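Local coordinates for Blr3880 protein (Bradyrhizobium japonicum, PDB 2OOD) that probably catalyses the zinc-dependent hydrolytic deamination of guanine to xanthine and ammonia, a step of purine degradation, at residues A[101-106]-A[204-209]; A[141-146]-A[186-191]; A[135-140]-A[147-152]. All coordinates share one frame; numbering follows the deposited sequence.

Interaction 1 of 3, residues A[101-106]-A[204-209]; sequences KSIYPE and TPRFAF. With GUN (guanine), chain C.
Ile103 and Tyr104 of helix 95-107 meet Arg206 and Phe207, just past barrel strand 199-205, beside the bound guanine at the mouth of the TIM-barrel fold of the metallo-dependent hydrolases. The backbones stay far apart (Tyr104 CA to Arg206 CA 12.5 Å), so long side chains make the whole contact. Thr204, at the strand's end, and Arg206 both hold backbone hydrogen bonds to Gly166 of the neighbouring strand. Arg206, its CG anti to the backbone N (chi1 -167°) and its chain bent at chi2, carries its guanidinium across to the helix. Tyr104 CE2 lies over one face of that group, 4.0 Å from Arg206 NH1, and the two planes are turned 65° apart, while Ile103 CG2 approaches Arg206 NH2 at 3.6 Å. Glu107 takes the charge in a salt bridge, and guanine N9 lies near the guanidinium plane, at its edge. Phe207 follows, one ring face turned to the ligand, the other partly covered by the backbone of Phe209. Were Phe207 replaced by alanine, the five-membered ring of guanine would probably lose the aromatic face it rests against. Phe209, in the 3-10 segment that follows, has Phe207 CE2 at its ring edge, in plane. Guanine C8 sits over the centre of the Phe207 ring, the ligand standing steeply to it with about 66° between the planes.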
loop_
_atom_site.group_PDB
_atom_site.type_symbol
_atom_site.label_atom_id
_atom_site.label_comp_id
_atom_site.label_asym_id
_atom_site.label_seq_id
_atom_site.Cartn_x
_atom_site.Cartn_y
_atom_site.Cartn_z
ATOM N N LYS A 101 10.741 16.359 -14.175
ATOM C CA LYS A 101 11.821 15.385 -14.101
ATOM C C LYS A 101 11.576 13.982 -14.655
ATOM O O LYS A 101 12.427 13.449 -15.376
ATOM C CB LYS A 101 12.311 15.247 -12.653
ATOM C CG LYS A 101 13.394 14.175 -12.501
ATOM C CD LYS A 101 13.831 13.958 -11.046
ATOM C CE LYS A 101 14.902 12.851 -10.957
ATOM N NZ LYS A 101 15.404 12.616 -9.559
ATOM N N SER A 102 10.429 13.382 -14.346
ATOM C CA SER A 102 10.182 12.007 -14.773
ATOM C C SER A 102 9.075 11.685 -15.778
ATOM O O SER A 102 9.128 10.657 -16.455
ATOM C CB SER A 102 9.947 11.158 -13.528
ATOM O OG SER A 102 10.861 11.515 -12.510
ATOM N N ILE A 103 8.077 12.546 -15.886
ATOM C CA ILE A 103 6.963 12.255 -16.769
ATOM C C ILE A 103 7.070 12.732 -18.219
ATOM O O ILE A 103 6.935 11.940 -19.142
ATOM C CB ILE A 103 5.639 12.758 -16.112
ATOM C CG1 ILE A 103 5.088 11.673 -15.178
ATOM C CG2 ILE A 103 4.596 13.078 -17.166
ATOM C CD1 ILE A 103 6.135 10.933 -14.363
ATOM N N TYR A 104 7.326 14.015 -18.427
ATOM C CA TYR A 104 7.413 14.542 -19.781
ATOM C C TYR A 104 8.478 13.857 -20.641
ATOM O O TYR A 104 8.227 13.538 -21.804
ATOM C CB TYR A 104 7.623 16.060 -19.731
ATOM C CG TYR A 104 6.459 16.802 -19.090
ATOM C CD1 TYR A 104 6.675 17.813 -18.158
ATOM C CD2 TYR A 104 5.140 16.496 -19.425
ATOM C CE1 TYR A 104 5.607 18.504 -17.577
ATOM C CE2 TYR A 104 4.060 17.178 -18.849
ATOM C CZ TYR A 104 4.298 18.184 -17.925
ATOM O OH TYR A 104 3.229 18.872 -17.355
ATOM N N PRO A 105 9.679 13.621 -20.095
ATOM C CA PRO A 105 10.666 12.958 -20.951
ATOM C C PRO A 105 10.232 11.582 -21.466
ATOM O O PRO A 105 10.752 11.109 -22.474
ATOM C CB PRO A 105 11.926 12.907 -20.076
ATOM C CG PRO A 105 11.417 13.077 -18.679
ATOM C CD PRO A 105 10.287 14.062 -18.831
ATOM N N GLU A 106 9.271 10.952 -20.791
ATOM C CA GLU A 106 8.775 9.631 -21.197
ATOM C C GLU A 106 7.563 9.733 -22.111
ATOM O O GLU A 106 7.463 9.018 -23.100
ATOM C CB GLU A 106 8.405 8.806 -19.959
ATOM C CG GLU A 106 7.642 7.510 -20.222
ATOM C CD GLU A 106 8.482 6.427 -20.883
ATOM O OE1 GLU A 106 9.730 6.477 -20.769
ATOM O OE2 GLU A 106 7.887 5.514 -21.504
ATOM N N THR A 204 -9.833 16.785 -23.342
ATOM C CA THR A 204 -8.896 16.721 -22.240
ATOM C C THR A 204 -7.842 17.789 -22.006
ATOM O O THR A 204 -6.707 17.672 -22.476
ATOM C CB THR A 204 -8.163 15.365 -22.237
ATOM O OG1 THR A 204 -9.124 14.306 -22.235
ATOM C CG2 THR A 204 -7.293 15.229 -20.999
ATOM N N PRO A 205 -8.209 18.861 -21.288
ATOM C CA PRO A 205 -7.225 19.903 -21.000
ATOM C C PRO A 205 -6.516 19.303 -19.778
ATOM O O PRO A 205 -7.117 19.173 -18.715
ATOM C CB PRO A 205 -8.093 21.101 -20.637
ATOM C CG PRO A 205 -9.273 20.460 -19.975
ATOM C CD PRO A 205 -9.563 19.295 -20.897
ATOM N N ARG A 206 -5.260 18.910 -19.934
ATOM C CA ARG A 206 -4.531 18.279 -18.845
ATOM C C ARG A 206 -4.821 18.865 -17.468
ATOM O O ARG A 206 -5.313 18.160 -16.584
ATOM C CB ARG A 206 -3.039 18.309 -19.129
ATOM C CG ARG A 206 -2.249 17.415 -18.218
ATOM C CD ARG A 206 -1.102 16.826 -18.971
ATOM N NE ARG A 206 -0.315 15.932 -18.133
ATOM C CZ ARG A 206 0.614 15.107 -18.598
ATOM N NH1 ARG A 206 0.873 15.058 -19.898
ATOM N NH2 ARG A 206 1.286 14.336 -17.761
ATOM N N PHE A 207 -4.508 20.143 -17.274
ATOM C CA PHE A 207 -4.779 20.794 -15.999
ATOM C C PHE A 207 -4.547 22.297 -16.104
ATOM O O PHE A 207 -3.631 22.751 -16.795
ATOM C CB PHE A 207 -3.935 20.159 -14.879
ATOM C CG PHE A 207 -2.469 20.456 -14.967
ATOM C CD1 PHE A 207 -1.780 20.326 -16.171
ATOM C CD2 PHE A 207 -1.764 20.843 -13.828
ATOM C CE1 PHE A 207 -0.404 20.585 -16.243
ATOM C CE2 PHE A 207 -0.378 21.104 -13.893
ATOM C CZ PHE A 207 0.294 20.973 -15.101
ATOM N N ALA A 208 -5.400 23.062 -15.426
ATOM C CA ALA A 208 -5.351 24.519 -15.456
ATOM C C ALA A 208 -3.943 25.076 -15.439
ATOM O O ALA A 208 -3.606 25.954 -16.233
ATOM C CB ALA A 208 -6.162 25.098 -14.299
ATOM N N PHE A 209 -3.114 24.563 -14.542
ATOM C CA PHE A 209 -1.745 25.055 -14.448
ATOM C C PHE A 209 -0.989 25.007 -15.770
ATOM O O PHE A 209 -0.090 25.815 -16.001
ATOM C CB PHE A 209 -0.970 24.261 -13.401
ATOM C CG PHE A 209 0.417 24.778 -13.161
ATOM C CD1 PHE A 209 0.614 26.064 -12.665
ATOM C CD2 PHE A 209 1.530 23.977 -13.404
ATOM C CE1 PHE A 209 1.905 26.549 -12.412
ATOM C CE2 PHE A 209 2.832 24.452 -13.154
ATOM C CZ PHE A 209 3.015 25.739 -12.656
HETATM N N9 GUN C . -1.874 16.941 -14.065
HETATM C C8 GUN C . -0.876 17.847 -13.927
HETATM N N7 GUN C . -0.024 17.460 -13.022
HETATM C C5 GUN C . -0.412 16.269 -12.517
HETATM C C6 GUN C . 0.109 15.376 -11.523
HETATM O O6 GUN C . 1.156 15.624 -10.915
HETATM N N1 GUN C . -0.597 14.201 -11.272
HETATM C C2 GUN C . -1.768 13.909 -11.954
HETATM N N2 GUN C . -2.444 12.728 -11.693
HETATM N N3 GUN C . -2.255 14.728 -12.870
HETATM C C4 GUN C . -1.622 15.908 -13.176
#

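Interaction 2 of 3, residues A[141-146]-A[186-191]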
loop_
_atom_site.group_PDB
_atom_site.type_symbol
_atom_site.label_atom_id
_atom_site.label_comp_id
_atom_site.label_asym_id
_atom_site.label_seq_id
_atom_site.Cartn_x
_atom_site.Cartn_y
_atom_site.Cartn_z
ATOM N N SER A 141 0.267 14.740 -25.637
ATOM C CA SER A 141 -0.219 15.830 -26.469
ATOM C C SER A 141 -0.237 15.480 -27.953
ATOM O O SER A 141 -0.755 16.246 -28.763
ATOM C CB SER A 141 0.644 17.061 -26.240
ATOM O OG SER A 141 2.011 16.702 -26.280
ATOM N N SER A 142 0.332 14.327 -28.306
ATOM C CA SER A 142 0.378 13.865 -29.693
ATOM C C SER A 142 -0.795 12.946 -30.010
ATOM O O SER A 142 -1.055 11.995 -29.282
ATOM C CB SER A 142 1.683 13.110 -29.949
ATOM O OG SER A 142 1.560 12.259 -31.078
ATOM N N PRO A 143 -1.511 13.209 -31.110
ATOM C CA PRO A 143 -2.657 12.363 -31.473
ATOM C C PRO A 143 -2.318 10.873 -31.627
ATOM O O PRO A 143 -3.189 10.016 -31.468
ATOM C CB PRO A 143 -3.152 12.990 -32.780
ATOM C CG PRO A 143 -2.803 14.434 -32.610
ATOM C CD PRO A 143 -1.408 14.370 -32.011
ATOM N N VAL A 144 -1.056 10.575 -31.926
ATOM C CA VAL A 144 -0.595 9.196 -32.107
ATOM C C VAL A 144 -1.017 8.279 -30.956
ATOM O O VAL A 144 -1.753 7.310 -31.159
ATOM C CB VAL A 144 0.947 9.147 -32.238
ATOM C CG1 VAL A 144 1.422 7.716 -32.390
ATOM C CG2 VAL A 144 1.387 9.975 -33.422
ATOM N N ALA A 145 -0.544 8.592 -29.751
ATOM C CA ALA A 145 -0.865 7.803 -28.570
ATOM C C ALA A 145 -2.371 7.584 -28.428
ATOM O O ALA A 145 -2.812 6.491 -28.077
ATOM C CB ALA A 145 -0.316 8.484 -27.333
ATOM N N THR A 146 -3.163 8.614 -28.700
ATOM C CA THR A 146 -4.613 8.481 -28.597
ATOM C C THR A 146 -5.187 7.537 -29.653
ATOM O O THR A 146 -6.083 6.738 -29.361
ATOM C CB THR A 146 -5.321 9.847 -28.734
ATOM O OG1 THR A 146 -4.972 10.677 -27.621
ATOM C CG2 THR A 146 -6.837 9.665 -28.764
ATOM N N SER A 186 -8.253 17.336 -31.844
ATOM C CA SER A 186 -9.339 16.828 -31.004
ATOM C C SER A 186 -10.604 16.652 -31.830
ATOM O O SER A 186 -11.358 15.693 -31.644
ATOM C CB SER A 186 -9.632 17.787 -29.845
ATOM O OG SER A 186 -8.551 17.824 -28.932
ATOM N N LYS A 187 -10.822 17.594 -32.745
ATOM C CA LYS A 187 -11.994 17.590 -33.610
ATOM C C LYS A 187 -11.949 16.362 -34.519
ATOM O O LYS A 187 -12.968 15.697 -34.753
ATOM C CB LYS A 187 -12.015 18.877 -34.443
ATOM C CG LYS A 187 -13.380 19.249 -34.989
ATOM C CD LYS A 187 -14.318 19.725 -33.880
ATOM C CE LYS A 187 -15.762 19.892 -34.391
ATOM N NZ LYS A 187 -15.881 20.834 -35.549
ATOM N N ARG A 188 -10.758 16.061 -35.023
ATOM C CA ARG A 188 -10.575 14.914 -35.897
ATOM C C ARG A 188 -10.803 13.621 -35.128
ATOM O O ARG A 188 -11.537 12.738 -35.581
ATOM C CB ARG A 188 -9.156 14.917 -36.479
ATOM C CG ARG A 188 -8.828 13.697 -37.324
ATOM C CD ARG A 188 -7.534 13.895 -38.090
ATOM N NE ARG A 188 -6.360 13.853 -37.223
ATOM C CZ ARG A 188 -5.966 12.774 -36.546
ATOM N NH1 ARG A 188 -6.656 11.638 -36.631
ATOM N NH2 ARG A 188 -4.872 12.823 -35.792
ATOM N N LEU A 189 -10.176 13.524 -33.956
ATOM C CA LEU A 189 -10.277 12.334 -33.125
ATOM C C LEU A 189 -11.699 12.061 -32.660
ATOM O O LEU A 189 -12.102 10.902 -32.543
ATOM C CB LEU A 189 -9.331 12.455 -31.930
ATOM C CG LEU A 189 -7.859 12.616 -32.319
ATOM C CD1 LEU A 189 -7.029 12.854 -31.076
ATOM C CD2 LEU A 189 -7.376 11.385 -33.063
ATOM N N ILE A 190 -12.460 13.118 -32.394
ATOM C CA ILE A 190 -13.846 12.947 -31.965
ATOM C C ILE A 190 -14.622 12.339 -33.127
ATOM O O ILE A 190 -15.511 11.507 -32.935
ATOM C CB ILE A 190 -14.500 14.296 -31.576
ATOM C CG1 ILE A 190 -13.841 14.840 -30.302
ATOM C CG2 ILE A 190 -15.996 14.113 -31.375
ATOM C CD1 ILE A 190 -14.220 16.264 -29.954
ATOM N N ALA A 191 -14.260 12.757 -34.336
ATOM C CA ALA A 191 -14.896 12.268 -35.551
ATOM C C ALA A 191 -14.661 10.772 -35.691
ATOM O O ALA A 191 -15.606 9.982 -35.728
ATOM C CB ALA A 191 -14.326 12.997 -36.757
#
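Pro143 and Leu189 mark the closest approach of the two backbones, with Pro143 CA 7.8 Å from Leu189 CA, where the first turn of helix 143-156 comes up against the middle of helix 179-193. No hydrogen bond joins the two segments; the meeting is made by one pyrrolidine ring, two aliphatic branches and the end of an arginine. Leu189 points at the other helix and enters between its two contact residues. Its CD1 lies 3.9 Å from Thr146 CG2 and 4.2 Å from Pro143 CB, so a single methyl serves both. Thr146 offers that methyl because CG2 stands anti to the backbone N while OG1 lies beside the N (chi1 -66°), from where OG1 probably hydrogen-bonds to Thr139 OG1, just past strand 132-138. The threonine is therefore divided, with its apolar branch given to the neighbouring helix and its hydroxyl to the residue that follows that strand. Arg188 crosses Pro143 at about a right angle. Its chain runs out extended and then bends at chi3 (72°), which brings NH2 to 3.5 Å from Pro143 CB. The charge is met outside the two segments, by Glu147 in a salt bridge, so the proline mainly flanks the arginine's end. Immediately before Pro143, Ser142 takes the N-cap position: its OG accepts from Val144 N at 3.2 Å, with an N-H...O angle of 143°, giving a partner to an amide of the helix's first turn. Leu164 of strand 160-166 lies beneath, touched by Pro143 and Leu189. Two successive outer helices packed side by side over the strand between them, with apolar groups inward, are characteristic of the helical layer of a TIM barrel.

Interaction 3 of 3, residues A[135-140]-A[147-152]; sequences CQAFTS and EELFEE
Leu149 places its CD2 methyl against Ala137 CB and Thr139 CG2, each 4.1 Å away, so that one branch of the leucine spans two helix-facing positions, Ala137 at the end of strand 132-138 and Thr139 just beyond it. The leucine extends CG anti to its backbone N (chi1 171°), and a chi2 of 67° turns CD1 aside and leaves CD2 as the extended branch, which reaches the strand. Ala137 and Thr139, two residues apart, both turn their CB atoms to the helix, while Phe138 between them turns away. At the closest point of the backbones Thr139 CA is 8.6 Å from Leu149 CA, a spacing bridged by the leucine, with alanine and threonine facing it.

Thr139 is the more elaborate of the two. Its OG1 stands between the backbone N and the carbonyl carbon (chi1 58°), which puts CG2 anti to the carbonyl carbon, beside the N, with the methyl turned to Leu149. The two side chains meet at a slant, methyl against methyl. The buried hydroxyl is hydrogen-bonded to Gly163 O of the next strand, and the backbone N of Thr139 to Thr165 OG1, so polar atoms at this end of the strand have partners although the surface facing the helix is apolar. Phe138, on the other side, stacks its ring with His234, a zinc ligand, whereas the side chain of Ala137 is about 10 Å from the metal.

Strand 132-138 and helix 143-156 are the first two elements of a right-handed beta-alpha-beta unit closed by strand 160-166. Leu149 and Phe150 also touch Ala162 on that returning strand, Leu149 reaches Leu82 beyond strand 70-81, and Glu148 and Glu152 lean on Val120 of helix 113-129.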
loop_
_atom_site.group_PDB
_atom_site.type_symbol
_atom_site.label_atom_id
_atom_site.label_comp_id
_atom_site.label_asym_id
_atom_site.label_seq_id
_atom_site.Cartn_x
_atom_site.Cartn_y
_atom_site.Cartn_z
ATOM N N CYS A 135 -11.678 2.156 -18.342
ATOM C CA CYS A 135 -10.867 3.228 -17.771
ATOM C C CYS A 135 -10.973 4.548 -18.533
ATOM O O CYS A 135 -11.249 4.569 -19.730
ATOM C CB CYS A 135 -9.394 2.804 -17.726
ATOM S SG CYS A 135 -8.583 2.757 -19.356
ATOM N N GLN A 136 -10.766 5.651 -17.820
ATOM C CA GLN A 136 -10.779 6.976 -18.418
ATOM C C GLN A 136 -9.303 7.343 -18.442
ATOM O O GLN A 136 -8.720 7.652 -17.408
ATOM C CB GLN A 136 -11.567 7.954 -17.554
ATOM C CG GLN A 136 -11.553 9.373 -18.080
ATOM C CD GLN A 136 -12.575 10.240 -17.399
ATOM O OE1 GLN A 136 -12.673 10.247 -16.179
ATOM N NE2 GLN A 136 -13.346 10.983 -18.183
ATOM N N ALA A 137 -8.705 7.309 -19.628
ATOM C CA ALA A 137 -7.279 7.561 -19.759
ATOM C C ALA A 137 -6.776 8.878 -20.319
ATOM O O ALA A 137 -7.336 9.444 -21.259
ATOM C CB ALA A 137 -6.654 6.430 -20.549
ATOM N N PHE A 138 -5.689 9.347 -19.723
ATOM C CA PHE A 138 -5.015 10.547 -20.176
ATOM C C PHE A 138 -3.967 10.019 -21.149
ATOM O O PHE A 138 -3.455 8.913 -20.979
ATOM C CB PHE A 138 -4.327 11.248 -19.009
ATOM C CG PHE A 138 -5.255 12.064 -18.164
ATOM C CD1 PHE A 138 -5.551 13.378 -18.508
ATOM C CD2 PHE A 138 -5.870 11.510 -17.047
ATOM C CE1 PHE A 138 -6.449 14.131 -17.747
ATOM C CE2 PHE A 138 -6.771 12.253 -16.281
ATOM C CZ PHE A 138 -7.059 13.562 -16.634
ATOM N N THR A 139 -3.652 10.797 -22.170
ATOM C CA THR A 139 -2.665 10.385 -23.152
ATOM C C THR A 139 -1.630 11.503 -23.222
ATOM O O THR A 139 -1.514 12.294 -22.286
ATOM C CB THR A 139 -3.343 10.171 -24.516
ATOM O OG1 THR A 139 -4.000 11.376 -24.924
ATOM C CG2 THR A 139 -4.392 9.069 -24.415
ATOM N N SER A 140 -0.861 11.569 -24.299
ATOM C CA SER A 140 0.106 12.647 -24.415
ATOM C C SER A 140 -0.518 13.726 -25.297
ATOM O O SER A 140 -1.696 13.641 -25.657
ATOM C CB SER A 140 1.419 12.152 -25.025
ATOM O OG SER A 140 1.217 11.654 -26.334
ATOM N N GLU A 147 -4.680 7.630 -30.879
ATOM C CA GLU A 147 -5.165 6.776 -31.959
ATOM C C GLU A 147 -4.860 5.316 -31.648
ATOM O O GLU A 147 -5.744 4.463 -31.733
ATOM C CB GLU A 147 -4.518 7.165 -33.290
ATOM C CG GLU A 147 -4.785 8.595 -33.719
ATOM C CD GLU A 147 -3.902 9.030 -34.877
ATOM O OE1 GLU A 147 -2.852 8.385 -35.081
ATOM O OE2 GLU A 147 -4.243 10.019 -35.569
ATOM N N GLU A 148 -3.615 5.031 -31.278
ATOM C CA GLU A 148 -3.226 3.662 -30.961
ATOM C C GLU A 148 -4.021 3.077 -29.797
ATOM O O GLU A 148 -4.281 1.876 -29.773
ATOM C CB GLU A 148 -1.730 3.588 -30.646
ATOM C CG GLU A 148 -0.825 3.806 -31.848
ATOM C CD GLU A 148 -1.156 2.880 -33.009
ATOM O OE1 GLU A 148 -1.341 1.668 -32.771
ATOM O OE2 GLU A 148 -1.221 3.360 -34.160
ATOM N N LEU A 149 -4.410 3.919 -28.839
ATOM C CA LEU A 149 -5.172 3.455 -27.681
ATOM C C LEU A 149 -6.598 3.067 -28.047
ATOM O O LEU A 149 -7.085 2.011 -27.655
ATOM C CB LEU A 149 -5.206 4.524 -26.581
ATOM C CG LEU A 149 -6.165 4.196 -25.428
ATOM C CD1 LEU A 149 -5.670 2.987 -24.664
ATOM C CD2 LEU A 149 -6.291 5.384 -24.506
ATOM N N PHE A 150 -7.274 3.928 -28.793
ATOM C CA PHE A 150 -8.641 3.636 -29.195
ATOM C C PHE A 150 -8.717 2.384 -30.060
ATOM O O PHE A 150 -9.623 1.568 -29.912
ATOM C CB PHE A 150 -9.228 4.811 -29.974
ATOM C CG PHE A 150 -9.798 5.894 -29.107
ATOM C CD1 PHE A 150 -10.798 5.604 -28.180
ATOM C CD2 PHE A 150 -9.373 7.213 -29.246
ATOM C CE1 PHE A 150 -11.372 6.613 -27.406
ATOM C CE2 PHE A 150 -9.940 8.230 -28.477
ATOM C CZ PHE A 150 -10.943 7.928 -27.556
ATOM N N GLU A 151 -7.762 2.234 -30.967
ATOM C CA GLU A 151 -7.759 1.094 -31.865
ATOM C C GLU A 151 -7.474 -0.250 -31.204
ATOM O O GLU A 151 -8.115 -1.250 -31.539
ATOM C CB GLU A 151 -6.805 1.371 -33.029
ATOM C CG GLU A 151 -7.505 2.122 -34.156
ATOM C CD GLU A 151 -6.568 2.923 -35.036
ATOM O OE1 GLU A 151 -5.489 2.406 -35.400
ATOM O OE2 GLU A 151 -6.923 4.074 -35.381
ATOM N N GLU A 152 -6.533 -0.286 -30.264
ATOM C CA GLU A 152 -6.233 -1.532 -29.569
ATOM C C GLU A 152 -7.389 -1.843 -28.623
ATOM O O GLU A 152 -7.627 -2.995 -28.275
ATOM C CB GLU A 152 -4.928 -1.409 -28.783
ATOM C CG GLU A 152 -4.592 -2.627 -27.945
ATOM C CD GLU A 152 -4.499 -3.902 -28.766
ATOM O OE1 GLU A 152 -4.517 -3.813 -30.008
ATOM O OE2 GLU A 152 -4.400 -4.997 -28.173
#

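Interactions 1 and 3 are buried, interaction 2 only partly so. Interactions 2 and 3 share helix 143-156, its start turned to helix 179-193 and its next turns to strand 132-138; they are joined by a salt bridge and a probable hydrogen bond between threonine hydroxyls. Both rest on small apolar contacts, with charge kept to the outer edge of interaction 2. Interaction 1, centred 16 to 17 Å from the others, lies at the active-site mouth and mixes aromatic rings, a buried arginine and the ligand. It touches interaction 3 where Thr204 CG2 meets Phe138 CE1 at 3.5 Å, in the barrel interior.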